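Local coordinates for Di-haem cytochrome c peroxidase family protein (Burkholderia thailandensis E264, PDB 6NX0) that binds two covalently attached haem c groups and probably acts as an electron-transferring peroxidase, one that displays an atypically stable bis-Fe(IV) state, at residues A[268-271]-A[272-275]; A[281-284]-A[285-288]; A[298-301]-A[302-305]; A[428-431]-A[432-435]; A[441-444]-A[445-448]. One frame throughout, in Å; residues are numbered along the deposited sequence.

Contacts 1, 2 and 5 each start a helix with the same device, a capping box, at 271-276, 284-293 and 444-455 respectively. They differ in setting. Contact 1 uses serine and aspartate and is partly buried, contact 2 uses threonine and glutamate at the surface, and contact 5, with threonine and aspartate, runs from exposed residues to a buried flank near the haem. Contacts 1 and 2 touch through two consecutive helices. Contacts 3 and 4 are partly buried: contact 3 is the haem-binding motif itself, dominated by thioether and iron bonds, while contact 4 is a cis-proline turn leaning against it, with an asparagine amide and a bridging water at its centre. Contacts 3, 4 and 5 touch one another around this haem.

Contact 1. Residues A[268-271]-A[272-275]; sequences FSSR and YDAY
Ser270 and Asp273 are joined by three hydrogen bonds at the start of helix 271-276, forming a capping box. Ser270 OG accepts from the backbone N of Asp273 at 3.1 Å, and in return Ser270 N donates to Asp273 OD2 at 3.1 Å, bent only modestly (160°) and directed at the lone pair anti to the other carboxylate oxygen. The serine hydroxyl also donates to that oxygen, with Ser270 OG 2.8 Å from Asp273 OD2; it arrives from well above the carboxylate plane (70° out), so one oxygen holds two donors without their competing for the same direction. With CG of Asp273 anti to its own carbonyl carbon, the carboxylate folds back over the residues that precede the helix. Its other oxygen meets the rim of the Phe268 ring, OD1 standing 3.9 Å from Phe268 CD1, with ring and carboxylate planes 81° apart. Behind the cap the helical pattern starts at once, as Ala274 N bonds to Ser270 O at 3.0 Å and Tyr275 N to Arg271 O at 2.9 Å.

Asp273 OD1 has a salt bridge to Arg373, which further steadies the capping carboxylate. Phe268 makes an edge-to-face stack with Tyr165, and Tyr272 another with Phe319 while its hydroxyl bonds to Ser317. Tyr275 packs on Met287 and Leu290 of the following helix, 284-293.

Contact 2. Residues A[281-284]-A[285-288]; sequences PLTP and QEMR
Thr283 and Glu286 meet in a local, largely polar contact at the protein surface, where the loop leaving helix 271-276 turns into helix 284-293. The backbone N of Thr283 donates to Glu286 OE1 at 2.9 Å in an almost straight bond (175°), although it reaches that oxygen from above the carboxylate plane, 41° out of it. In the other direction Glu286 N gives its hydrogen to Thr283 OG1 at 3.0 Å. The threonine's chi1 of 70° turns the hydroxyl to this N-H and leaves CG2 beside the carboxylate, 3.5 Å from Glu286 OE1.

This reciprocal pair is a capping box with Thr283 as N-cap, and the first helical bonds follow directly, Met287 N to Thr283 O and Arg288 N to Pro284 O. Glu286 OE1 has a second partner in a salt bridge to Arg271 of the preceding helix, so the capping carboxylate also ties the two helices together. The threonine hydroxyl has a second link as well: a water lies 2.8 Å from Thr283 OG1 and donates to Gln285 OE1.

Leu282 runs across Glu286 and Met287 at roughly right angles, with its CB 3.4 Å from Glu286 OE1 and 4.0 Å from Met287 SD. The Arg288 chain bends at chi3 and lays one guanidinium face over Gln285 CA, which is 3.5 Å from the plane and displaced toward the edge of the group. Arg288 NE and Gln285 NE2 both reach Asp449, one by a salt bridge, the other by a hydrogen bond.

Contact 3. Residues A[298-301]-A[302-305]; sequences KGNC and MSCH. With HEC (heme c), chain C.
Ser303 turns its side chain back onto Asn300, while Cys301, Cys304 and His305 turn theirs to the haem: this is the CXXCH motif of a c-type cytochrome. The serine OG donates to Asn300 O at 2.8 Å, lying nearly in line with that carbonyl (C=O...O angle 164°), and Ser303 N reaches the same oxygen from above the carbonyl plane. Cys301 O is likewise shared, by His305 N in its plane and by Cys304 N from above it. Met302, bent at chi2, crosses Asn300 at a slant, bringing its CE to 3.3 Å from Asn300 OD1.

Thioether bonds of 1.8 Å join Cys301 SG to haem CAB and Cys304 SG to CAC, fastening adjacent pyrroles. The imidazole stands on the porphyrin with NE2 of His305 2.1 Å from the iron and its plane passing by the meso carbon CHC. His305 ND1 donates to Phe319 O, which would help to fix the ring's rotation; Tyr397 supplies the other axial ligand. Cys301 and His305 pack on Phe293 of helix 284-293, and Asn300 ND2 bonds to Thr430 O in the loop before helix 444-455.

Contact 4. Residues A[428-431]-A[432-435]; sequences NSTP and MNRR. With NO3 (nitrate ion), chain F.
Asn433 reaches back to Asn428 and Thr430 and fastens the loop onto itself. Its CB rests 3.7 Å from Asn428 O, and a chi1 of 57° swings CG over the residue's own backbone, bringing the amide in beside the main chain of Thr430. At the tip ND2 donates to Thr430 OG1 at 3.2 Å, the hydroxyl lying 28° out of the amide plane, and more weakly to Asn428 O at 3.3 Å. The other tip atom, OD1 of Asn433, accepts from a water 2.6 Å away.

Within this loop residues 429-432 form a type VI turn: the peptide before Pro431 is cis, and Met432 N bonds to Ser429 O at 2.8 Å across it. Pro431 and Met432 are buried and pack on Tyr397 of helix 390-399, the tyrosine that ligates the haem iron.

The water that serves Asn433 also accepts from Arg434 NE at 2.8 Å, in the guanidinium plane, while Arg434 NH1 bonds to Pro439 O. Arg435 extends from the turn to a nitrate, probably from the crystallisation liquor, and holds it along one guanidinium edge, with NH2 of Arg435 2.8 Å from nitrate O2 and NE bonded to O3.

Contact 5. Residues A[441-444]-A[445-448]; sequences AMTD and ADVD
Thr443 places OG1 between its backbone N and carbonyl carbon (chi1 63°), and Asp446 sends CG anti to its carbonyl carbon (chi1 -69°), so that each side chain faces the other's backbone N. The result is a capping box at the start of helix 444-455. Asp446 N donates to Thr443 OG1 at 3.0 Å, and Thr443 N donates to Asp446 OD2, also at 3.0 Å and with a fairly straight N-H (166°). That donor comes in from above the carboxylate plane. The hydroxyl lies over the carboxylate carbon, Thr443 OG1 being 3.2 Å from Asp446 CG. A carboxylate at this end of a helix would probably gain from the partial positive charge of the first turn.

The turn itself is built by Val447 N bonding to Thr443 O and Asp448 N to Asp444 O. Asp446 CB lies close over the first of these acceptors, 3.2 Å from Thr443 O.

Met442, the residue before the N-cap, crosses Asp446 at a slant. Its CB is 3.6 Å from Asp446 CB, and its side chain, bent at chi3, lies about 4 Å from the nearest haem and also touches Lys298. On the buried flank Val447 packs on Arg391 and Val394 of helix 390-399. Arg391 makes salt bridges to both Asp444 and Asp448, which would offset the two like charges one turn apart on the helix; the carboxylate of Asp448 leans back over the turn, its CG 3.2 Å from Asp444 O.

Contact 1. Residues A[268-271]-A[272-275]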
loop_
_atom_site.group_PDB
_atom_site.type_symbol
_atom_site.label_atom_id
_atom_site.label_comp_id
_atom_site.label_asym_id
_atom_site.label_seq_id
_atom_site.Cartn_x
_atom_site.Cartn_y
_atom_site.Cartn_z
ATOM N N PHE A 268 -15.411 -5.704 -2.506
ATOM C CA PHE A 268 -16.232 -4.656 -3.121
ATOM C C PHE A 268 -17.615 -4.584 -2.465
ATOM O O PHE A 268 -18.652 -4.682 -3.124
ATOM C CB PHE A 268 -16.352 -4.880 -4.634
ATOM C CG PHE A 268 -15.043 -4.760 -5.377
ATOM C CD1 PHE A 268 -14.451 -3.520 -5.589
ATOM C CD2 PHE A 268 -14.421 -5.887 -5.888
ATOM C CE1 PHE A 268 -13.256 -3.411 -6.274
ATOM C CE2 PHE A 268 -13.223 -5.780 -6.574
ATOM C CZ PHE A 268 -12.653 -4.530 -6.770
ATOM N N SER A 269 -17.606 -4.404 -1.138
ATOM C CA SER A 269 -18.831 -4.446 -0.339
ATOM C C SER A 269 -19.088 -3.132 0.388
ATOM O O SER A 269 -19.846 -3.113 1.360
ATOM C CB SER A 269 -18.773 -5.594 0.664
ATOM O OG SER A 269 -17.802 -5.344 1.666
ATOM N N SER A 270 -18.520 -2.030 -0.083
ATOM C CA SER A 270 -18.667 -0.756 0.600
ATOM C C SER A 270 -19.949 -0.058 0.161
ATOM O O SER A 270 -20.586 -0.437 -0.826
ATOM C CB SER A 270 -17.470 0.144 0.327
ATOM O OG SER A 270 -17.488 0.607 -1.015
ATOM N N ARG A 271 -20.299 1.005 0.890
ATOM C CA ARG A 271 -21.437 1.829 0.474
ATOM C C ARG A 271 -21.149 2.543 -0.843
ATOM O O ARG A 271 -22.066 2.723 -1.652
ATOM C CB ARG A 271 -21.824 2.810 1.583
ATOM C CG ARG A 271 -22.573 2.094 2.716
ATOM C CD ARG A 271 -23.058 3.034 3.842
ATOM N NE ARG A 271 -23.776 4.198 3.317
ATOM C CZ ARG A 271 -23.282 5.435 3.235
ATOM N NH1 ARG A 271 -22.068 5.741 3.683
ATOM N NH2 ARG A 271 -24.026 6.389 2.710
ATOM N N TYR A 272 -19.887 2.904 -1.112
ATOM C CA TYR A 272 -19.555 3.419 -2.433
ATOM C C TYR A 272 -19.852 2.379 -3.514
ATOM O O TYR A 272 -20.376 2.724 -4.586
ATOM C CB TYR A 272 -18.090 3.864 -2.467
ATOM C CG TYR A 272 -17.642 4.259 -3.854
ATOM C CD1 TYR A 272 -17.908 5.528 -4.343
ATOM C CD2 TYR A 272 -16.963 3.362 -4.668
ATOM C CE1 TYR A 272 -17.493 5.902 -5.626
ATOM C CE2 TYR A 272 -16.562 3.714 -5.950
ATOM C CZ TYR A 272 -16.831 4.992 -6.417
ATOM O OH TYR A 272 -16.435 5.375 -7.686
ATOM N N ASP A 273 -19.535 1.104 -3.256
ATOM C CA ASP A 273 -19.827 0.049 -4.233
ATOM C C ASP A 273 -21.330 -0.125 -4.429
ATOM O O ASP A 273 -21.790 -0.399 -5.541
ATOM C CB ASP A 273 -19.184 -1.264 -3.804
ATOM C CG ASP A 273 -17.677 -1.182 -3.792
ATOM O OD1 ASP A 273 -17.104 -0.768 -4.835
ATOM O OD2 ASP A 273 -17.079 -1.497 -2.740
ATOM N N ALA A 274 -22.115 0.048 -3.368
ATOM C CA ALA A 274 -23.565 -0.039 -3.522
ATOM C C ALA A 274 -24.104 1.139 -4.317
ATOM O O ALA A 274 -25.119 1.007 -5.017
ATOM C CB ALA A 274 -24.224 -0.110 -2.148
ATOM N N TYR A 275 -23.451 2.296 -4.214
ATOM C CA TYR A 275 -23.808 3.461 -5.015
ATOM C C TYR A 275 -23.453 3.253 -6.486
ATOM O O TYR A 275 -24.196 3.688 -7.373
ATOM C CB TYR A 275 -23.109 4.695 -4.450
ATOM C CG TYR A 275 -22.949 5.836 -5.420
ATOM C CD1 TYR A 275 -23.992 6.722 -5.657
ATOM C CD2 TYR A 275 -21.747 6.038 -6.091
ATOM C CE1 TYR A 275 -23.847 7.775 -6.546
ATOM C CE2 TYR A 275 -21.595 7.093 -6.980
ATOM C CZ TYR A 275 -22.649 7.956 -7.199
ATOM O OH TYR A 275 -22.503 9.005 -8.081
#

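Contact 2. Residues A[281-284]-A[285-288]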
loop_
_atom_site.group_PDB
_atom_site.type_symbol
_atom_site.label_atom_id
_atom_site.label_comp_id
_atom_site.label_asym_id
_atom_site.label_seq_id
_atom_site.Cartn_x
_atom_site.Cartn_y
_atom_site.Cartn_z
ATOM N N PRO A 281 -28.272 5.166 -2.628
ATOM C CA PRO A 281 -27.695 6.514 -2.649
ATOM C C PRO A 281 -26.742 6.778 -1.494
ATOM O O PRO A 281 -26.871 6.218 -0.404
ATOM C CB PRO A 281 -28.918 7.434 -2.537
ATOM C CG PRO A 281 -30.085 6.586 -2.795
ATOM C CD PRO A 281 -29.718 5.218 -2.340
ATOM N N LEU A 282 -25.811 7.689 -1.736
ATOM C CA LEU A 282 -24.990 8.277 -0.691
ATOM C C LEU A 282 -25.673 9.526 -0.148
ATOM O O LEU A 282 -26.648 10.031 -0.722
ATOM C CB LEU A 282 -23.612 8.629 -1.235
ATOM C CG LEU A 282 -22.835 7.459 -1.838
ATOM C CD1 LEU A 282 -21.512 7.942 -2.385
ATOM C CD2 LEU A 282 -22.624 6.384 -0.789
ATOM N N THR A 283 -25.129 10.062 0.942
ATOM C CA THR A 283 -25.703 11.269 1.522
ATOM C C THR A 283 -25.308 12.494 0.709
ATOM O O THR A 283 -24.309 12.480 -0.016
ATOM C CB THR A 283 -25.233 11.476 2.961
ATOM O OG1 THR A 283 -23.842 11.832 2.955
ATOM C CG2 THR A 283 -25.452 10.231 3.828
ATOM N N PRO A 284 -26.065 13.581 0.818
ATOM C CA PRO A 284 -25.641 14.816 0.150
ATOM C C PRO A 284 -24.204 15.213 0.471
ATOM O O PRO A 284 -23.464 15.603 -0.444
ATOM C CB PRO A 284 -26.668 15.837 0.648
ATOM C CG PRO A 284 -27.912 15.001 0.831
ATOM C CD PRO A 284 -27.433 13.685 1.367
ATOM N N GLN A 285 -23.787 15.124 1.736
ATOM C CA GLN A 285 -22.408 15.456 2.080
ATOM C C GLN A 285 -21.429 14.535 1.375
ATOM O O GLN A 285 -20.393 14.994 0.880
ATOM C CB GLN A 285 -22.196 15.380 3.586
ATOM C CG GLN A 285 -20.745 15.632 3.963
ATOM C CD GLN A 285 -20.487 15.563 5.440
ATOM O OE1 GLN A 285 -21.037 14.708 6.143
ATOM N NE2 GLN A 285 -19.628 16.451 5.926
ATOM N N GLU A 286 -21.704 13.231 1.372
ATOM C CA GLU A 286 -20.812 12.285 0.685
ATOM C C GLU A 286 -20.711 12.615 -0.799
ATOM O O GLU A 286 -19.622 12.556 -1.393
ATOM C CB GLU A 286 -21.286 10.841 0.918
ATOM C CG GLU A 286 -21.075 10.369 2.375
ATOM C CD GLU A 286 -21.923 9.189 2.791
ATOM O OE1 GLU A 286 -22.792 8.757 2.014
ATOM O OE2 GLU A 286 -21.686 8.660 3.905
ATOM N N MET A 287 -21.832 13.003 -1.415
ATOM C CA MET A 287 -21.800 13.427 -2.811
ATOM C C MET A 287 -21.003 14.721 -2.993
ATOM O O MET A 287 -20.299 14.871 -4.002
ATOM C CB MET A 287 -23.237 13.581 -3.337
ATOM C CG MET A 287 -24.015 12.274 -3.433
ATOM S SD MET A 287 -23.259 11.009 -4.461
ATOM C CE MET A 287 -23.405 11.744 -6.097
ATOM N N ARG A 288 -21.078 15.668 -2.052
ATOM C CA ARG A 288 -20.214 16.847 -2.159
ATOM C C ARG A 288 -18.754 16.441 -2.125
ATOM O O ARG A 288 -17.925 16.992 -2.859
ATOM C CB ARG A 288 -20.494 17.853 -1.052
ATOM C CG ARG A 288 -21.821 18.551 -1.177
ATOM C CD ARG A 288 -21.866 19.784 -0.314
ATOM N NE ARG A 288 -21.610 19.543 1.101
ATOM C CZ ARG A 288 -22.532 19.127 1.972
ATOM N NH1 ARG A 288 -23.778 18.885 1.572
ATOM N NH2 ARG A 288 -22.204 18.941 3.239
HETATM O O HOH W 1 -22.510 12.156 5.411
#

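Contact 3. Residues A[298-301]-A[302-305]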
loop_
_atom_site.group_PDB
_atom_site.type_symbol
_atom_site.label_atom_id
_atom_site.label_comp_id
_atom_site.label_asym_id
_atom_site.label_seq_id
_atom_site.Cartn_x
_atom_site.Cartn_y
_atom_site.Cartn_z
ATOM N N LYS A 298 -10.089 21.867 -6.914
ATOM C CA LYS A 298 -10.185 21.815 -5.455
ATOM C C LYS A 298 -9.422 20.604 -4.913
ATOM O O LYS A 298 -8.228 20.721 -4.640
ATOM C CB LYS A 298 -11.652 21.830 -5.023
ATOM C CG LYS A 298 -12.276 23.207 -5.330
ATOM C CD LYS A 298 -13.601 23.417 -4.679
ATOM C CE LYS A 298 -14.139 24.812 -4.987
ATOM N NZ LYS A 298 -15.565 24.926 -4.557
ATOM N N GLY A 299 -10.061 19.438 -4.823
ATOM C CA GLY A 299 -9.358 18.269 -4.296
ATOM C C GLY A 299 -8.330 17.707 -5.269
ATOM O O GLY A 299 -7.196 17.382 -4.885
ATOM N N ASN A 300 -8.730 17.527 -6.529
ATOM C CA ASN A 300 -7.885 16.968 -7.581
ATOM C C ASN A 300 -7.369 15.596 -7.196
ATOM O O ASN A 300 -6.363 15.129 -7.738
ATOM C CB ASN A 300 -6.737 17.919 -7.907
ATOM C CG ASN A 300 -6.087 17.618 -9.238
ATOM O OD1 ASN A 300 -6.741 17.185 -10.200
ATOM N ND2 ASN A 300 -4.776 17.842 -9.304
ATOM N N CYS A 301 -8.085 14.920 -6.287
ATOM C CA CYS A 301 -7.607 13.644 -5.761
ATOM C C CYS A 301 -7.593 12.572 -6.832
ATOM O O CYS A 301 -6.706 11.707 -6.856
ATOM C CB CYS A 301 -8.502 13.227 -4.604
ATOM S SG CYS A 301 -8.840 14.486 -3.399
ATOM N N MET A 302 -8.565 12.629 -7.743
ATOM C CA MET A 302 -8.763 11.638 -8.783
ATOM C C MET A 302 -7.626 11.595 -9.791
ATOM O O MET A 302 -7.537 10.627 -10.542
ATOM C CB MET A 302 -10.101 11.955 -9.476
ATOM C CG MET A 302 -10.045 13.112 -10.521
ATOM S SD MET A 302 -9.455 14.728 -9.983
ATOM C CE MET A 302 -9.273 15.572 -11.554
ATOM N N SER A 303 -6.784 12.631 -9.840
ATOM C CA SER A 303 -5.659 12.639 -10.768
ATOM C C SER A 303 -4.621 11.595 -10.413
ATOM O O SER A 303 -3.833 11.203 -11.278
ATOM C CB SER A 303 -5.015 14.021 -10.814
ATOM O OG SER A 303 -4.398 14.372 -9.594
ATOM N N CYS A 304 -4.597 11.139 -9.159
ATOM C CA CYS A 304 -3.703 10.077 -8.719
ATOM C C CYS A 304 -4.474 8.887 -8.181
ATOM O O CYS A 304 -4.148 7.745 -8.501
ATOM C CB CYS A 304 -2.755 10.600 -7.631
ATOM S SG CYS A 304 -1.749 11.969 -8.234
ATOM N N HIS A 305 -5.479 9.146 -7.349
ATOM C CA HIS A 305 -6.348 8.116 -6.775
ATOM C C HIS A 305 -7.547 7.925 -7.697
ATOM O O HIS A 305 -8.656 8.406 -7.442
ATOM C CB HIS A 305 -6.815 8.510 -5.377
ATOM C CG HIS A 305 -5.715 8.753 -4.393
ATOM N ND1 HIS A 305 -5.054 7.734 -3.736
ATOM C CD2 HIS A 305 -5.201 9.909 -3.904
ATOM C CE1 HIS A 305 -4.159 8.256 -2.912
ATOM N NE2 HIS A 305 -4.230 9.571 -2.991
HETATM FE FE HEC C . -3.194 11.007 -1.857
HETATM C CHA HEC C . -1.565 8.880 0.281
HETATM C CHB HEC C . -5.912 11.052 0.241
HETATM C CHC HEC C . -4.552 13.616 -3.623
HETATM C CHD HEC C . -0.695 10.724 -4.164
HETATM N NA HEC C . -3.670 10.089 -0.111
HETATM C C1A HEC C . -2.855 9.208 0.575
HETATM C C2A HEC C . -3.527 8.882 1.805
HETATM C C3A HEC C . -4.761 9.397 1.743
HETATM C C4A HEC C . -4.877 10.176 0.536
HETATM C CMA HEC C . -5.821 9.395 2.841
HETATM C CAA HEC C . -3.000 7.889 2.866
HETATM C CBA HEC C . -3.440 6.468 2.558
HETATM C CGA HEC C . -2.874 5.404 3.467
HETATM O O1A HEC C . -3.097 4.207 3.112
HETATM O O2A HEC C . -1.997 5.692 4.329
HETATM N NB HEC C . -4.889 12.097 -1.751
HETATM C C1B HEC C . -5.918 11.909 -0.824
HETATM C C2B HEC C . -6.960 12.881 -1.101
HETATM C C3B HEC C . -6.573 13.644 -2.121
HETATM C C4B HEC C . -5.288 13.130 -2.573
HETATM C CMB HEC C . -8.309 12.937 -0.337
HETATM C CAB HEC C . -7.263 14.897 -2.719
HETATM C CBB HEC C . -7.419 15.995 -1.642
HETATM N NC HEC C . -2.763 11.931 -3.599
HETATM C C1C HEC C . -3.415 13.035 -4.113
HETATM C C2C HEC C . -2.720 13.431 -5.306
HETATM C C3C HEC C . -1.711 12.575 -5.515
HETATM C C4C HEC C . -1.691 11.631 -4.422
HETATM C CMC HEC C . -3.218 14.601 -6.183
HETATM C CAC HEC C . -0.853 12.443 -6.783
HETATM C CBC HEC C . -0.050 13.748 -6.962
HETATM N ND HEC C . -1.484 9.943 -1.938
HETATM C C1D HEC C . -0.580 9.999 -3.004
HETATM C C2D HEC C . 0.615 9.314 -2.608
HETATM C C3D HEC C . 0.399 8.829 -1.227
HETATM C C4D HEC C . -0.945 9.207 -0.887
HETATM C CMD HEC C . 1.888 9.112 -3.423
HETATM C CAD HEC C . 1.406 8.072 -0.351
HETATM C CBD HEC C . 2.292 9.094 0.333
HETATM C CGD HEC C . 3.046 8.478 1.485
HETATM O O1D HEC C . 2.723 7.329 1.874
HETATM O O2D HEC C . 3.851 9.221 2.118
#

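Contact 4. Residues A[428-431]-A[432-435]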
loop_
_atom_site.group_PDB
_atom_site.type_symbol
_atom_site.label_atom_id
_atom_site.label_comp_id
_atom_site.label_asym_id
_atom_site.label_seq_id
_atom_site.Cartn_x
_atom_site.Cartn_y
_atom_site.Cartn_z
ATOM N N ASN A 428 3.333 21.282 -8.340
ATOM C CA ASN A 428 2.516 21.809 -9.418
ATOM C C ASN A 428 1.149 21.148 -9.534
ATOM O O ASN A 428 0.298 21.689 -10.239
ATOM C CB ASN A 428 3.283 21.718 -10.751
ATOM C CG ASN A 428 4.464 22.702 -10.800
ATOM O OD1 ASN A 428 4.276 23.918 -10.888
ATOM N ND2 ASN A 428 5.676 22.179 -10.695
ATOM N N SER A 429 0.881 20.040 -8.839
ATOM C CA SER A 429 -0.457 19.461 -8.864
ATOM C C SER A 429 -1.335 20.226 -7.876
ATOM O O SER A 429 -0.942 20.414 -6.723
ATOM C CB SER A 429 -0.443 17.977 -8.484
ATOM O OG SER A 429 0.079 17.137 -9.507
ATOM N N THR A 430 -2.521 20.661 -8.312
ATOM C CA THR A 430 -3.517 21.113 -7.346
ATOM C C THR A 430 -3.761 19.985 -6.341
ATOM O O THR A 430 -3.829 18.820 -6.739
ATOM C CB THR A 430 -4.831 21.485 -8.059
ATOM O OG1 THR A 430 -4.621 22.644 -8.881
ATOM C CG2 THR A 430 -5.996 21.783 -7.069
ATOM N N PRO A 431 -3.933 20.288 -5.033
ATOM C CA PRO A 431 -3.963 21.576 -4.336
ATOM C C PRO A 431 -2.625 21.962 -3.706
ATOM O O PRO A 431 -2.553 22.887 -2.926
ATOM C CB PRO A 431 -5.041 21.346 -3.267
ATOM C CG PRO A 431 -4.817 19.906 -2.888
ATOM C CD PRO A 431 -4.415 19.198 -4.159
ATOM N N MET A 432 -1.555 21.264 -4.091
ATOM C CA MET A 432 -0.234 21.462 -3.501
ATOM C C MET A 432 0.602 22.495 -4.263
ATOM O O MET A 432 1.844 22.473 -4.177
ATOM C CB MET A 432 0.508 20.128 -3.450
ATOM C CG MET A 432 -0.218 19.005 -2.696
ATOM S SD MET A 432 0.513 17.327 -2.924
ATOM C CE MET A 432 1.164 17.395 -4.580
ATOM N N ASN A 433 -0.050 23.411 -4.987
ATOM C CA ASN A 433 0.621 24.331 -5.904
ATOM C C ASN A 433 0.334 25.794 -5.575
ATOM O O ASN A 433 0.405 26.660 -6.454
ATOM C CB ASN A 433 0.223 24.030 -7.351
ATOM C CG ASN A 433 -1.289 24.105 -7.587
ATOM O OD1 ASN A 433 -2.071 24.275 -6.653
ATOM N ND2 ASN A 433 -1.697 23.954 -8.843
ATOM N N ARG A 434 0.003 26.089 -4.321
ATOM C CA ARG A 434 -0.342 27.440 -3.884
ATOM C C ARG A 434 0.673 27.932 -2.868
ATOM O O ARG A 434 0.817 27.350 -1.786
ATOM C CB ARG A 434 -1.739 27.464 -3.287
ATOM C CG ARG A 434 -2.768 27.002 -4.271
ATOM C CD ARG A 434 -4.148 27.297 -3.781
ATOM N NE ARG A 434 -5.114 27.070 -4.843
ATOM C CZ ARG A 434 -6.195 27.815 -5.040
ATOM N NH1 ARG A 434 -6.446 28.861 -4.267
ATOM N NH2 ARG A 434 -7.009 27.510 -6.021
ATOM N N ARG A 435 1.349 29.021 -3.203
ATOM C CA ARG A 435 2.407 29.529 -2.361
ATOM C C ARG A 435 1.824 30.146 -1.096
ATOM O O ARG A 435 0.648 30.519 -1.057
ATOM C CB ARG A 435 3.231 30.568 -3.115
ATOM C CG ARG A 435 3.748 30.065 -4.455
ATOM C CD ARG A 435 4.753 31.025 -5.128
ATOM N NE ARG A 435 5.076 30.513 -6.459
ATOM C CZ ARG A 435 6.063 29.660 -6.727
ATOM N NH1 ARG A 435 6.883 29.231 -5.766
ATOM N NH2 ARG A 435 6.236 29.236 -7.974
HETATM N N NO3 F . 4.473 31.474 -10.109
HETATM O O1 NO3 F . 4.153 32.218 -11.084
HETATM O O2 NO3 F . 5.286 30.515 -10.274
HETATM O O3 NO3 F . 3.990 31.685 -8.954
HETATM O O HOH W 2 -4.616 24.903 -6.466
#

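Contact 5. Residues A[441-444]-A[445-448]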
loop_
_atom_site.group_PDB
_atom_site.type_symbol
_atom_site.label_atom_id
_atom_site.label_comp_id
_atom_site.label_asym_id
_atom_site.label_seq_id
_atom_site.Cartn_x
_atom_site.Cartn_y
_atom_site.Cartn_z
ATOM N N ALA A 441 -6.771 25.901 -1.709
ATOM C CA ALA A 441 -7.770 25.531 -2.707
ATOM C C ALA A 441 -9.135 25.236 -2.088
ATOM O O ALA A 441 -10.163 25.456 -2.738
ATOM C CB ALA A 441 -7.299 24.322 -3.510
ATOM N N MET A 442 -9.168 24.712 -0.856
ATOM C CA MET A 442 -10.388 24.218 -0.229
ATOM C C MET A 442 -10.626 24.870 1.127
ATOM O O MET A 442 -9.705 25.363 1.782
ATOM C CB MET A 442 -10.315 22.705 -0.065
ATOM C CG MET A 442 -10.446 21.978 -1.359
ATOM S SD MET A 442 -10.404 20.209 -1.184
ATOM C CE MET A 442 -8.697 19.943 -0.794
ATOM N N THR A 443 -11.893 24.847 1.572
ATOM C CA THR A 443 -12.245 25.272 2.916
ATOM C C THR A 443 -12.172 24.090 3.878
ATOM O O THR A 443 -12.093 22.930 3.468
ATOM C CB THR A 443 -13.655 25.821 2.947
ATOM O OG1 THR A 443 -14.535 24.758 2.593
ATOM C CG2 THR A 443 -13.821 26.960 1.938
ATOM N N ASP A 444 -12.284 24.382 5.173
ATOM C CA ASP A 444 -12.334 23.282 6.132
ATOM C C ASP A 444 -13.594 22.444 5.941
ATOM O O ASP A 444 -13.568 21.219 6.124
ATOM C CB ASP A 444 -12.220 23.824 7.559
ATOM C CG ASP A 444 -10.781 24.103 7.951
ATOM O OD1 ASP A 444 -9.900 23.265 7.624
ATOM O OD2 ASP A 444 -10.526 25.156 8.562
ATOM N N ALA A 445 -14.702 23.056 5.510
ATOM C CA ALA A 445 -15.891 22.266 5.205
ATOM C C ALA A 445 -15.646 21.322 4.029
ATOM O O ALA A 445 -16.146 20.189 4.008
ATOM C CB ALA A 445 -17.074 23.199 4.907
ATOM N N ASP A 446 -14.902 21.788 3.018
ATOM C CA ASP A 446 -14.514 20.916 1.917
ATOM C C ASP A 446 -13.738 19.707 2.430
ATOM O O ASP A 446 -13.973 18.577 1.994
ATOM C CB ASP A 446 -13.628 21.659 0.914
ATOM C CG ASP A 446 -14.366 22.733 0.117
ATOM O OD1 ASP A 446 -15.610 22.679 0.017
ATOM O OD2 ASP A 446 -13.678 23.621 -0.435
ATOM N N VAL A 447 -12.796 19.942 3.337
ATOM C CA VAL A 447 -12.009 18.840 3.895
ATOM C C VAL A 447 -12.921 17.868 4.622
ATOM O O VAL A 447 -12.798 16.643 4.468
ATOM C CB VAL A 447 -10.913 19.403 4.809
ATOM C CG1 VAL A 447 -10.227 18.284 5.597
ATOM C CG2 VAL A 447 -9.891 20.166 3.992
ATOM N N ASP A 448 -13.856 18.393 5.433
ATOM C CA ASP A 448 -14.819 17.525 6.109
ATOM C C ASP A 448 -15.598 16.663 5.109
ATOM O O ASP A 448 -15.865 15.479 5.353
ATOM C CB ASP A 448 -15.809 18.352 6.935
ATOM C CG ASP A 448 -15.153 19.207 8.035
ATOM O OD1 ASP A 448 -13.996 18.978 8.449
ATOM O OD2 ASP A 448 -15.841 20.143 8.513
#